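Local coordinates for protein probable manganase-dependent inorganic pyrophosphatase (Clostridium perfringens, PDB 3L2B) that probably hydrolyses inorganic pyrophosphate with the help of manganese, under control of a regulatory region that binds AMP as inhibitor and diadenosine tetraphosphate as activator, at residues Ser213-Tyr217 / Ser218-Val222; Met53-Thr56 / Ser57-Thr60. All coordinates share one frame; numbering follows the deposited sequence.

Interaction 1: residues Ser213-Tyr217 / Ser218-Val222; sequences SETRY and SNYPV. With B4P (bis(adenosine)-5'-tetraphosphate), chain C.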
ATOM      1  N   SER A 213     -28.373 -13.007  -1.258  1.00 76.64           N
ATOM      2  CA  SER A 213     -28.360 -13.395  -2.676  1.00 78.23           C
ATOM      3  C   SER A 213     -28.297 -12.170  -3.588  1.00 78.59           C
ATOM      4  O   SER A 213     -27.718 -12.221  -4.676  1.00 80.02           O
ATOM      5  CB  SER A 213     -29.576 -14.235  -3.039  1.00 79.28           C
ATOM      6  OG  SER A 213     -29.563 -14.490  -4.430  1.00 82.09           O
ATOM      7  N   GLU A 214     -28.876 -11.068  -3.118  1.00 77.28           N
ATOM      8  CA  GLU A 214     -28.837  -9.792  -3.845  1.00 77.30           C
ATOM      9  C   GLU A 214     -27.435  -9.164  -3.898  1.00 75.21           C
ATOM     10  O   GLU A 214     -27.148  -8.374  -4.801  1.00 76.23           O
ATOM     11  CB  GLU A 214     -29.827  -8.782  -3.239  1.00 77.58           C
ATOM     12  CG  GLU A 214     -31.311  -9.176  -3.405  1.00 80.52           C
ATOM     13  CD  GLU A 214     -32.289  -8.139  -2.829  1.00 82.78           C
ATOM     14  OE1 GLU A 214     -33.455  -8.506  -2.540  1.00 85.76           O
ATOM     15  OE2 GLU A 214     -31.898  -6.958  -2.676  1.00 83.91           O
ATOM     16  N   THR A 215     -26.573  -9.525  -2.942  1.00 71.72           N
ATOM     17  CA  THR A 215     -25.281  -8.841  -2.745  1.00 69.26           C
ATOM     18  C   THR A 215     -24.019  -9.726  -2.714  1.00 67.65           C
ATOM     19  O   THR A 215     -22.906  -9.231  -2.869  1.00 67.50           O
ATOM     20  CB  THR A 215     -25.307  -7.995  -1.432  1.00 68.04           C
ATOM     21  OG1 THR A 215     -25.538  -8.849  -0.302  1.00 65.92           O
ATOM     22  CG2 THR A 215     -26.403  -6.917  -1.488  1.00 68.30           C
ATOM     23  N   ARG A 216     -24.179 -11.014  -2.469  1.00 66.24           N
ATOM     24  CA  ARG A 216     -23.051 -11.979  -2.517  1.00 65.38           C
ATOM     25  C   ARG A 216     -21.727 -11.594  -1.800  1.00 62.40           C
ATOM     26  O   ARG A 216     -20.656 -12.053  -2.190  1.00 62.41           O
ATOM     27  CB  ARG A 216     -22.741 -12.361  -3.976  1.00 67.53           C
ATOM     28  CG  ARG A 216     -23.763 -13.309  -4.628  1.00 70.62           C
ATOM     29  CD  ARG A 216     -23.322 -13.678  -6.052  1.00 75.08           C
ATOM     30  NE  ARG A 216     -24.260 -14.575  -6.731  1.00 78.22           N
ATOM     31  CZ  ARG A 216     -24.065 -15.092  -7.947  1.00 81.32           C
ATOM     32  NH1 ARG A 216     -22.959 -14.811  -8.633  1.00 82.45           N
ATOM     33  NH2 ARG A 216     -24.980 -15.892  -8.484  1.00 82.87           N
ATOM     34  N   TYR A 217     -21.796 -10.783  -0.743  1.00 58.96           N
ATOM     35  CA  TYR A 217     -20.632 -10.632   0.157  1.00 55.51           C
ATOM     36  C   TYR A 217     -20.515 -11.888   0.969  1.00 54.38           C
ATOM     37  O   TYR A 217     -21.499 -12.588   1.188  1.00 53.88           O
ATOM     38  CB  TYR A 217     -20.742  -9.423   1.094  1.00 54.18           C
ATOM     39  CG  TYR A 217     -20.870  -8.110   0.372  1.00 51.59           C
ATOM     40  CD1 TYR A 217     -19.869  -7.657  -0.487  1.00 50.82           C
ATOM     41  CD2 TYR A 217     -21.994  -7.325   0.533  1.00 49.94           C
ATOM     42  CE1 TYR A 217     -19.994  -6.436  -1.160  1.00 50.64           C
ATOM     43  CE2 TYR A 217     -22.131  -6.116  -0.132  1.00 50.80           C
ATOM     44  CZ  TYR A 217     -21.134  -5.680  -0.985  1.00 50.89           C
ATOM     45  OH  TYR A 217     -21.289  -4.472  -1.620  1.00 50.47           O
ATOM     46  N   SER A 218     -19.312 -12.174   1.438  1.00 53.07           N
ATOM     47  CA  SER A 218     -19.081 -13.405   2.179  1.00 53.53           C
ATOM     48  C   SER A 218     -19.408 -13.282   3.691  1.00 51.93           C
ATOM     49  O   SER A 218     -19.722 -14.268   4.345  1.00 52.13           O
ATOM     50  CB  SER A 218     -17.655 -13.895   1.938  1.00 54.19           C
ATOM     51  OG  SER A 218     -16.750 -13.187   2.735  1.00 57.33           O
ATOM     52  N   ASN A 219     -19.396 -12.063   4.218  1.00 50.13           N
ATOM     53  CA  ASN A 219     -19.713 -11.816   5.637  1.00 49.11           C
ATOM     54  C   ASN A 219     -20.468 -10.498   5.854  1.00 48.25           C
ATOM     55  O   ASN A 219     -20.249  -9.508   5.141  1.00 48.13           O
ATOM     56  CB  ASN A 219     -18.443 -11.799   6.494  1.00 48.75           C
ATOM     57  CG  ASN A 219     -17.744 -13.135   6.545  1.00 50.77           C
ATOM     58  OD1 ASN A 219     -18.262 -14.116   7.110  1.00 51.86           O
ATOM     59  ND2 ASN A 219     -16.552 -13.196   5.936  1.00 50.90           N
ATOM     60  N   TYR A 220     -21.358 -10.510   6.836  1.00 47.57           N
ATOM     61  CA  TYR A 220     -22.228  -9.370   7.137  1.00 47.54           C
ATOM     62  C   TYR A 220     -22.212  -8.961   8.624  1.00 46.74           C
ATOM     63  O   TYR A 220     -22.399  -9.779   9.514  1.00 46.93           O
ATOM     64  CB  TYR A 220     -23.660  -9.687   6.694  1.00 48.11           C
ATOM     65  CG  TYR A 220     -23.805  -9.940   5.205  1.00 49.66           C
ATOM     66  CD1 TYR A 220     -24.288  -8.958   4.354  1.00 50.22           C
ATOM     67  CD2 TYR A 220     -23.467 -11.175   4.658  1.00 52.21           C
ATOM     68  CE1 TYR A 220     -24.430  -9.198   3.003  1.00 52.39           C
ATOM     69  CE2 TYR A 220     -23.590 -11.422   3.305  1.00 53.44           C
ATOM     70  CZ  TYR A 220     -24.075 -10.435   2.476  1.00 54.20           C
ATOM     71  OH  TYR A 220     -24.182 -10.690   1.125  1.00 55.11           O
ATOM     72  N   PRO A 221     -21.977  -7.681   8.901  1.00 46.59           N
ATOM     73  CA  PRO A 221     -22.003  -7.340  10.321  1.00 46.31           C
ATOM     74  C   PRO A 221     -23.404  -7.426  10.894  1.00 46.77           C
ATOM     75  O   PRO A 221     -24.383  -7.152  10.219  1.00 47.49           O
ATOM     76  CB  PRO A 221     -21.451  -5.917  10.358  1.00 46.29           C
ATOM     77  CG  PRO A 221     -21.452  -5.432   8.906  1.00 46.37           C
ATOM     78  CD  PRO A 221     -21.343  -6.641   8.073  1.00 46.36           C
ATOM     79  N   VAL A 222     -23.472  -7.882  12.128  1.00 47.36           N
ATOM     80  CA  VAL A 222     -24.729  -8.065  12.830  1.00 48.14           C
ATOM     81  C   VAL A 222     -24.836  -7.013  13.905  1.00 49.67           C
ATOM     82  O   VAL A 222     -23.929  -6.852  14.730  1.00 49.42           O
ATOM     83  CB  VAL A 222     -24.798  -9.441  13.495  1.00 48.25           C
ATOM     84  CG1 VAL A 222     -26.038  -9.545  14.357  1.00 46.36           C
ATOM     85  CG2 VAL A 222     -24.725 -10.557  12.409  1.00 46.47           C
TER
HETATM   86  PA  B4P C   1     -16.476 -10.024  -0.463  1.00 52.58           P
HETATM   87  O1A B4P C   1     -17.168 -10.243  -1.736  1.00 56.52           O
HETATM   88  O2A B4P C   1     -17.320 -10.429   0.827  1.00 59.37           O
HETATM   89  O3A B4P C   1     -15.078 -10.754  -0.610  1.00 53.06           O
HETATM   90  PB  B4P C   1     -14.078 -11.248   0.532  1.00 52.62           P
HETATM   91  O1B B4P C   1     -14.629 -12.406   1.255  1.00 55.51           O
HETATM   92  O2B B4P C   1     -13.651 -10.032   1.467  1.00 55.97           O
HETATM   93  O3B B4P C   1     -12.841 -11.656  -0.402  1.00 54.03           O
HETATM   94  PG  B4P C   1     -12.687 -13.118  -1.042  1.00 56.15           P
HETATM   95  O1G B4P C   1     -14.010 -13.543  -1.555  1.00 57.40           O
HETATM   96  O2G B4P C   1     -11.493 -13.198  -2.082  1.00 55.77           O
HETATM   97  O3G B4P C   1     -12.200 -14.014   0.191  1.00 58.28           O
HETATM   98  PD  B4P C   1     -11.752 -15.541  -0.061  1.00 56.92           P
HETATM   99  O1D B4P C   1     -11.993 -16.338   1.152  1.00 54.44           O
HETATM  100  O2D B4P C   1     -12.473 -16.124  -1.374  1.00 56.97           O
HETATM  101  O5E B4P C   1     -16.206  -8.458  -0.343  1.00 53.12           O
HETATM  102  C5E B4P C   1     -15.219  -7.841  -1.172  1.00 51.19           C
HETATM  103  C4E B4P C   1     -15.019  -6.423  -0.653  1.00 49.11           C
HETATM  104  O4E B4P C   1     -16.278  -5.768  -0.563  1.00 49.03           O
HETATM  105  C3E B4P C   1     -14.468  -6.431   0.754  1.00 48.41           C
HETATM  106  O3E B4P C   1     -13.082  -6.222   0.711  1.00 43.33           O
HETATM  107  C2E B4P C   1     -15.194  -5.330   1.484  1.00 49.70           C
HETATM  108  O2E B4P C   1     -14.475  -4.115   1.386  1.00 50.57           O
HETATM  109  C1E B4P C   1     -16.496  -5.169   0.744  1.00 50.03           C
HETATM  110  N9A B4P C   1     -17.557  -5.794   1.575  1.00 48.22           N
HETATM  111  C8A B4P C   1     -17.497  -7.011   2.173  1.00 48.60           C
HETATM  112  N7A B4P C   1     -18.634  -7.269   2.884  1.00 48.47           N
HETATM  113  C5A B4P C   1     -19.446  -6.214   2.744  1.00 48.14           C
HETATM  114  C6A B4P C   1     -20.776  -5.830   3.220  1.00 49.87           C
HETATM  115  N6A B4P C   1     -21.497  -6.648   3.989  1.00 50.40           N
HETATM  116  N1A B4P C   1     -21.263  -4.619   2.869  1.00 54.24           N
HETATM  117  C2A B4P C   1     -20.557  -3.786   2.082  1.00 51.64           C
HETATM  118  N3A B4P C   1     -19.337  -4.071   1.625  1.00 51.24           N
HETATM  119  C4A B4P C   1     -18.724  -5.239   1.904  1.00 49.57           C
HETATM  120  O5F B4P C   1     -10.196 -15.355  -0.319  1.00 57.01           O
HETATM  121  C5F B4P C   1      -9.398 -14.769   0.695  1.00 55.75           C
HETATM  122  C4F B4P C   1      -7.985 -14.686   0.180  1.00 50.65           C
HETATM  123  O4F B4P C   1      -7.473 -16.012   0.010  1.00 50.59           O
HETATM  124  C3F B4P C   1      -7.941 -13.991  -1.161  1.00 51.10           C
HETATM  125  O3F B4P C   1      -7.553 -12.623  -1.009  1.00 51.56           O
HETATM  126  C2F B4P C   1      -6.901 -14.782  -1.941  1.00 49.63           C
HETATM  127  O2F B4P C   1      -5.662 -14.144  -1.713  1.00 48.76           O
HETATM  128  C1F B4P C   1      -6.926 -16.173  -1.305  1.00 49.74           C
HETATM  129  N9B B4P C   1      -7.726 -17.044  -2.191  1.00 49.41           N
HETATM  130  C8B B4P C   1      -8.875 -16.738  -2.825  1.00 49.32           C
HETATM  131  N7B B4P C   1      -9.288 -17.780  -3.587  1.00 49.03           N
HETATM  132  C5B B4P C   1      -8.400 -18.770  -3.457  1.00 50.11           C
HETATM  133  C6B B4P C   1      -8.240 -20.134  -3.995  1.00 49.87           C
HETATM  134  N6B B4P C   1      -9.145 -20.658  -4.843  1.00 49.87           N
HETATM  135  N1B B4P C   1      -7.165 -20.834  -3.611  1.00 51.41           N
HETATM  136  C2B B4P C   1      -6.253 -20.333  -2.766  1.00 53.18           C
HETATM  137  N3B B4P C   1      -6.325 -19.097  -2.250  1.00 52.25           N
HETATM  138  C4B B4P C   1      -7.364 -18.278  -2.551  1.00 51.57           C

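Interaction 2: residues Met53-Thr56 / Ser57-Thr60; sequences MLST and SNIT. With B4P (bis(adenosine)-5'-tetraphosphate), chain C.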
ATOM      1  N   MET A  53     -17.048  -0.568   7.793  1.00 45.13           N
ATOM      2  CA  MET A  53     -16.283  -1.811   7.693  1.00 45.08           C
ATOM      3  C   MET A  53     -14.954  -1.640   6.928  1.00 43.34           C
ATOM      4  O   MET A  53     -14.881  -0.943   5.914  1.00 42.22           O
ATOM      5  CB  MET A  53     -17.129  -2.881   7.013  1.00 46.24           C
ATOM      6  CG  MET A  53     -16.441  -4.234   6.922  1.00 51.89           C
ATOM      7  SD  MET A  53     -17.204  -5.289   5.649  1.00 63.07           S
ATOM      8  CE  MET A  53     -18.145  -6.443   6.665  1.00 60.27           C
ATOM      9  N   LEU A  54     -13.928  -2.278   7.479  1.00 41.75           N
ATOM     10  CA  LEU A  54     -12.600  -2.302   6.905  1.00 41.56           C
ATOM     11  C   LEU A  54     -12.277  -3.662   6.247  1.00 41.10           C
ATOM     12  O   LEU A  54     -12.400  -4.709   6.852  1.00 39.22           O
ATOM     13  CB  LEU A  54     -11.549  -2.015   7.975  1.00 41.08           C
ATOM     14  CG  LEU A  54     -10.194  -1.685   7.324  1.00 40.84           C
ATOM     15  CD1 LEU A  54     -10.257  -0.328   6.628  1.00 34.51           C
ATOM     16  CD2 LEU A  54      -9.034  -1.780   8.328  1.00 40.19           C
ATOM     17  N   SER A  55     -11.868  -3.618   4.997  1.00 40.96           N
ATOM     18  CA  SER A  55     -11.332  -4.827   4.337  1.00 41.58           C
ATOM     19  C   SER A  55      -9.996  -4.535   3.682  1.00 41.31           C
ATOM     20  O   SER A  55      -9.576  -3.371   3.558  1.00 41.10           O
ATOM     21  CB  SER A  55     -12.255  -5.251   3.230  1.00 41.73           C
ATOM     22  OG  SER A  55     -11.976  -4.427   2.113  1.00 43.63           O
ATOM     23  N   THR A  56      -9.366  -5.580   3.163  1.00 41.60           N
ATOM     24  CA  THR A  56      -8.129  -5.367   2.395  1.00 41.45           C
ATOM     25  C   THR A  56      -8.391  -4.695   1.046  1.00 41.17           C
ATOM     26  O   THR A  56      -7.473  -4.156   0.477  1.00 41.72           O
ATOM     27  CB  THR A  56      -7.305  -6.636   2.179  1.00 42.82           C
ATOM     28  OG1 THR A  56      -8.027  -7.538   1.347  1.00 43.17           O
ATOM     29  CG2 THR A  56      -6.964  -7.299   3.521  1.00 43.60           C
ATOM     30  N   SER A  57      -9.634  -4.696   0.571  1.00 40.70           N
ATOM     31  CA  SER A  57     -10.008  -3.927  -0.621  1.00 41.40           C
ATOM     32  C   SER A  57      -9.951  -2.411  -0.399  1.00 40.64           C
ATOM     33  O   SER A  57      -9.470  -1.670  -1.251  1.00 41.47           O
ATOM     34  CB  SER A  57     -11.392  -4.324  -1.108  1.00 42.36           C
ATOM     35  OG  SER A  57     -12.420  -3.801  -0.280  1.00 44.53           O
ATOM     36  N   ASN A  58     -10.413  -1.950   0.764  1.00 39.56           N
ATOM     37  CA  ASN A  58     -10.275  -0.519   1.160  1.00 38.55           C
ATOM     38  C   ASN A  58      -8.810  -0.115   1.305  1.00 37.56           C
ATOM     39  O   ASN A  58      -8.371   0.963   0.913  1.00 36.78           O
ATOM     40  CB  ASN A  58     -10.882  -0.241   2.570  1.00 37.85           C
ATOM     41  CG  ASN A  58     -12.328  -0.631   2.710  1.00 39.34           C
ATOM     42  OD1 ASN A  58     -12.679  -1.265   3.703  1.00 43.44           O
ATOM     43  ND2 ASN A  58     -13.168  -0.289   1.742  1.00 39.44           N
ATOM     44  N   ILE A  59      -8.085  -0.965   2.006  1.00 37.87           N
ATOM     45  CA  ILE A  59      -6.694  -0.696   2.348  1.00 38.56           C
ATOM     46  C   ILE A  59      -5.886  -0.629   1.050  1.00 39.85           C
ATOM     47  O   ILE A  59      -5.121   0.317   0.831  1.00 40.16           O
ATOM     48  CB  ILE A  59      -6.061  -1.800   3.234  1.00 39.59           C
ATOM     49  CG1 ILE A  59      -6.772  -1.898   4.613  1.00 41.26           C
ATOM     50  CG2 ILE A  59      -4.551  -1.528   3.439  1.00 38.23           C
ATOM     51  CD1 ILE A  59      -6.156  -2.906   5.585  1.00 41.05           C
ATOM     52  N   THR A  60      -6.095  -1.612   0.173  1.00 39.62           N
ATOM     53  CA  THR A  60      -5.348  -1.634  -1.087  1.00 40.81           C
ATOM     54  C   THR A  60      -5.652  -0.389  -1.922  1.00 41.28           C
ATOM     55  O   THR A  60      -4.745   0.257  -2.443  1.00 40.40           O
ATOM     56  CB  THR A  60      -5.616  -2.878  -1.906  1.00 41.66           C
ATOM     57  OG1 THR A  60      -5.151  -4.026  -1.196  1.00 41.97           O
ATOM     58  CG2 THR A  60      -4.920  -2.807  -3.255  1.00 41.56           C
TER
HETATM   59  PA  B4P C   1     -16.476 -10.024  -0.463  1.00 52.58           P
HETATM   60  O1A B4P C   1     -17.168 -10.243  -1.736  1.00 56.52           O
HETATM   61  O2A B4P C   1     -17.320 -10.429   0.827  1.00 59.37           O
HETATM   62  O3A B4P C   1     -15.078 -10.754  -0.610  1.00 53.06           O
HETATM   63  PB  B4P C   1     -14.078 -11.248   0.532  1.00 52.62           P
HETATM   64  O1B B4P C   1     -14.629 -12.406   1.255  1.00 55.51           O
HETATM   65  O2B B4P C   1     -13.651 -10.032   1.467  1.00 55.97           O
HETATM   66  O3B B4P C   1     -12.841 -11.656  -0.402  1.00 54.03           O
HETATM   67  PG  B4P C   1     -12.687 -13.118  -1.042  1.00 56.15           P
HETATM   68  O1G B4P C   1     -14.010 -13.543  -1.555  1.00 57.40           O
HETATM   69  O2G B4P C   1     -11.493 -13.198  -2.082  1.00 55.77           O
HETATM   70  O3G B4P C   1     -12.200 -14.014   0.191  1.00 58.28           O
HETATM   71  PD  B4P C   1     -11.752 -15.541  -0.061  1.00 56.92           P
HETATM   72  O1D B4P C   1     -11.993 -16.338   1.152  1.00 54.44           O
HETATM   73  O2D B4P C   1     -12.473 -16.124  -1.374  1.00 56.97           O
HETATM   74  O5E B4P C   1     -16.206  -8.458  -0.343  1.00 53.12           O
HETATM   75  C5E B4P C   1     -15.219  -7.841  -1.172  1.00 51.19           C
HETATM   76  C4E B4P C   1     -15.019  -6.423  -0.653  1.00 49.11           C
HETATM   77  O4E B4P C   1     -16.278  -5.768  -0.563  1.00 49.03           O
HETATM   78  C3E B4P C   1     -14.468  -6.431   0.754  1.00 48.41           C
HETATM   79  O3E B4P C   1     -13.082  -6.222   0.711  1.00 43.33           O
HETATM   80  C2E B4P C   1     -15.194  -5.330   1.484  1.00 49.70           C
HETATM   81  O2E B4P C   1     -14.475  -4.115   1.386  1.00 50.57           O
HETATM   82  C1E B4P C   1     -16.496  -5.169   0.744  1.00 50.03           C
HETATM   83  N9A B4P C   1     -17.557  -5.794   1.575  1.00 48.22           N
HETATM   84  C8A B4P C   1     -17.497  -7.011   2.173  1.00 48.60           C
HETATM   85  N7A B4P C   1     -18.634  -7.269   2.884  1.00 48.47           N
HETATM   86  C5A B4P C   1     -19.446  -6.214   2.744  1.00 48.14           C
HETATM   87  C6A B4P C   1     -20.776  -5.830   3.220  1.00 49.87           C
HETATM   88  N6A B4P C   1     -21.497  -6.648   3.989  1.00 50.40           N
HETATM   89  N1A B4P C   1     -21.263  -4.619   2.869  1.00 54.24           N
HETATM   90  C2A B4P C   1     -20.557  -3.786   2.082  1.00 51.64           C
HETATM   91  N3A B4P C   1     -19.337  -4.071   1.625  1.00 51.24           N
HETATM   92  C4A B4P C   1     -18.724  -5.239   1.904  1.00 49.57           C
HETATM   93  O5F B4P C   1     -10.196 -15.355  -0.319  1.00 57.01           O
HETATM   94  C5F B4P C   1      -9.398 -14.769   0.695  1.00 55.75           C
HETATM   95  C4F B4P C   1      -7.985 -14.686   0.180  1.00 50.65           C
HETATM   96  O4F B4P C   1      -7.473 -16.012   0.010  1.00 50.59           O
HETATM   97  C3F B4P C   1      -7.941 -13.991  -1.161  1.00 51.10           C
HETATM   98  O3F B4P C   1      -7.553 -12.623  -1.009  1.00 51.56           O
HETATM   99  C2F B4P C   1      -6.901 -14.782  -1.941  1.00 49.63           C
HETATM  100  O2F B4P C   1      -5.662 -14.144  -1.713  1.00 48.76           O
HETATM  101  C1F B4P C   1      -6.926 -16.173  -1.305  1.00 49.74           C
HETATM  102  N9B B4P C   1      -7.726 -17.044  -2.191  1.00 49.41           N
HETATM  103  C8B B4P C   1      -8.875 -16.738  -2.825  1.00 49.32           C
HETATM  104  N7B B4P C   1      -9.288 -17.780  -3.587  1.00 49.03           N
HETATM  105  C5B B4P C   1      -8.400 -18.770  -3.457  1.00 50.11           C
HETATM  106  C6B B4P C   1      -8.240 -20.134  -3.995  1.00 49.87           C
HETATM  107  N6B B4P C   1      -9.145 -20.658  -4.843  1.00 49.87           N
HETATM  108  N1B B4P C   1      -7.165 -20.834  -3.611  1.00 51.41           N
HETATM  109  C2B B4P C   1      -6.253 -20.333  -2.766  1.00 53.18           C
HETATM  110  N3B B4P C   1      -6.325 -19.097  -2.250  1.00 52.25           N
HETATM  111  C4B B4P C   1      -7.364 -18.278  -2.551  1.00 51.57           C

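Interaction 1: residues Ser213-Tyr217 / Ser218-Val222
Tyr220 turns its ring back toward the preceding turn, and its hydroxyl meets two groups there. It donates to Thr215 OG1 at 2.7 Å from Tyr220 OH, with OG1 lying in the plane of the Tyr220 ring at its edge. It also receives a weak bond from the backbone: Tyr217 N to Tyr220 OH is 3.0 Å, but the angle at the hydrogen is only 127°. Thr215 OG1 is bonded in turn to Thr211 O one helical turn earlier, so the phenol is tied through the threonine to the helix end. The Tyr217 ring has different neighbours on each side. Its CG stands anti to the carbonyl carbon (chi1 -59°), which carries the ring under the adenine of the bound dinucleotide: B4P C5A is 3.3 Å above the Tyr217 ring plane, offset toward the rim. On the opposite face Thr215 O sits 3.9 Å from the ring plane, over its centre, while Tyr220 CE1 approaches the ring edge in plane, 3.9 Å from Tyr217 CD2. The turn joins helix 205-215 to strand 219-223 within a beta-alpha-beta unit of the CBS domain, and Arg216, with positive phi, is where the chain leaves the helix. Beyond it the turn faces the phosphates. Ser218 N points almost straight at B4P O2A (2.7 Å, 173°), and Ser218 OG donates to B4P O1B on the next phosphate, also at 2.7 Å. Where the strand begins, Asn219 O accepts a weak bond from the adenine amino group, 3.3 Å from B4P N6A.

Interaction 2: residues Met53-Thr56 / Ser57-Thr60
Ser55 OG accepts from three groups of the following turn: the Ser57 hydroxyl, Asn58 N at 3.2 Å from Ser55 OG, and, weakly, Ser57 N. Ser55 is the N-cap of helix 56-64 and forms a capping box with Asn58. The return bond runs from Ser55 N to Asn58 OD1 (2.8 Å, 158°), with the donor tilted 33° from the amide's carbonyl plane, and the Asn58 ND2 end is fixed separately by Thr192 OG1. The cap thus links strand 50-55 of the CBS domain to the helix. Its serine hydroxyls face the ribose of the bound dinucleotide: Ser57 OG is 2.7 Å from B4P O2E, and Ser55 OG faces the same ribose hydroxyls. Met53 runs out extended, CG anti to the backbone N (chi1 -177°), and carries SD to 3.7 Å from B4P N7A. On the other side Leu54 CD2 meets Ile59 CD1 at 4.1 Å, the two side chains crossing at about a right angle. The helix also lies at the subunit interface, where Thr56 OG1 bonds its counterpart in the second subunit. One turn on, Thr56 O accepts from both Thr60 N and Thr60 OG1, each at 2.9 Å, and the two donors reach it from opposite faces of its carbonyl plane.

The centres of interactions 1 and 2 lie 15 Å apart in the two different CBS domains, yet they contribute to one binding site for the dinucleotide. The adenine is held between them: the ring of Tyr217 lies on one side and Met53 SD on the other, about 3.7 Å from the adenine plane. Where the two contacts meet directly, Pro221 CD packs on Met53 CE at 3.5 Å, close to the adenine amino group. The work is divided along the ligand: residues 213-222 meet the base and two phosphates, residues 53-60 the ribose and the other face of the base. Ser55, Ser57 and Ser218 of the second subunit also bond the same molecule, which therefore bridges the two subunits.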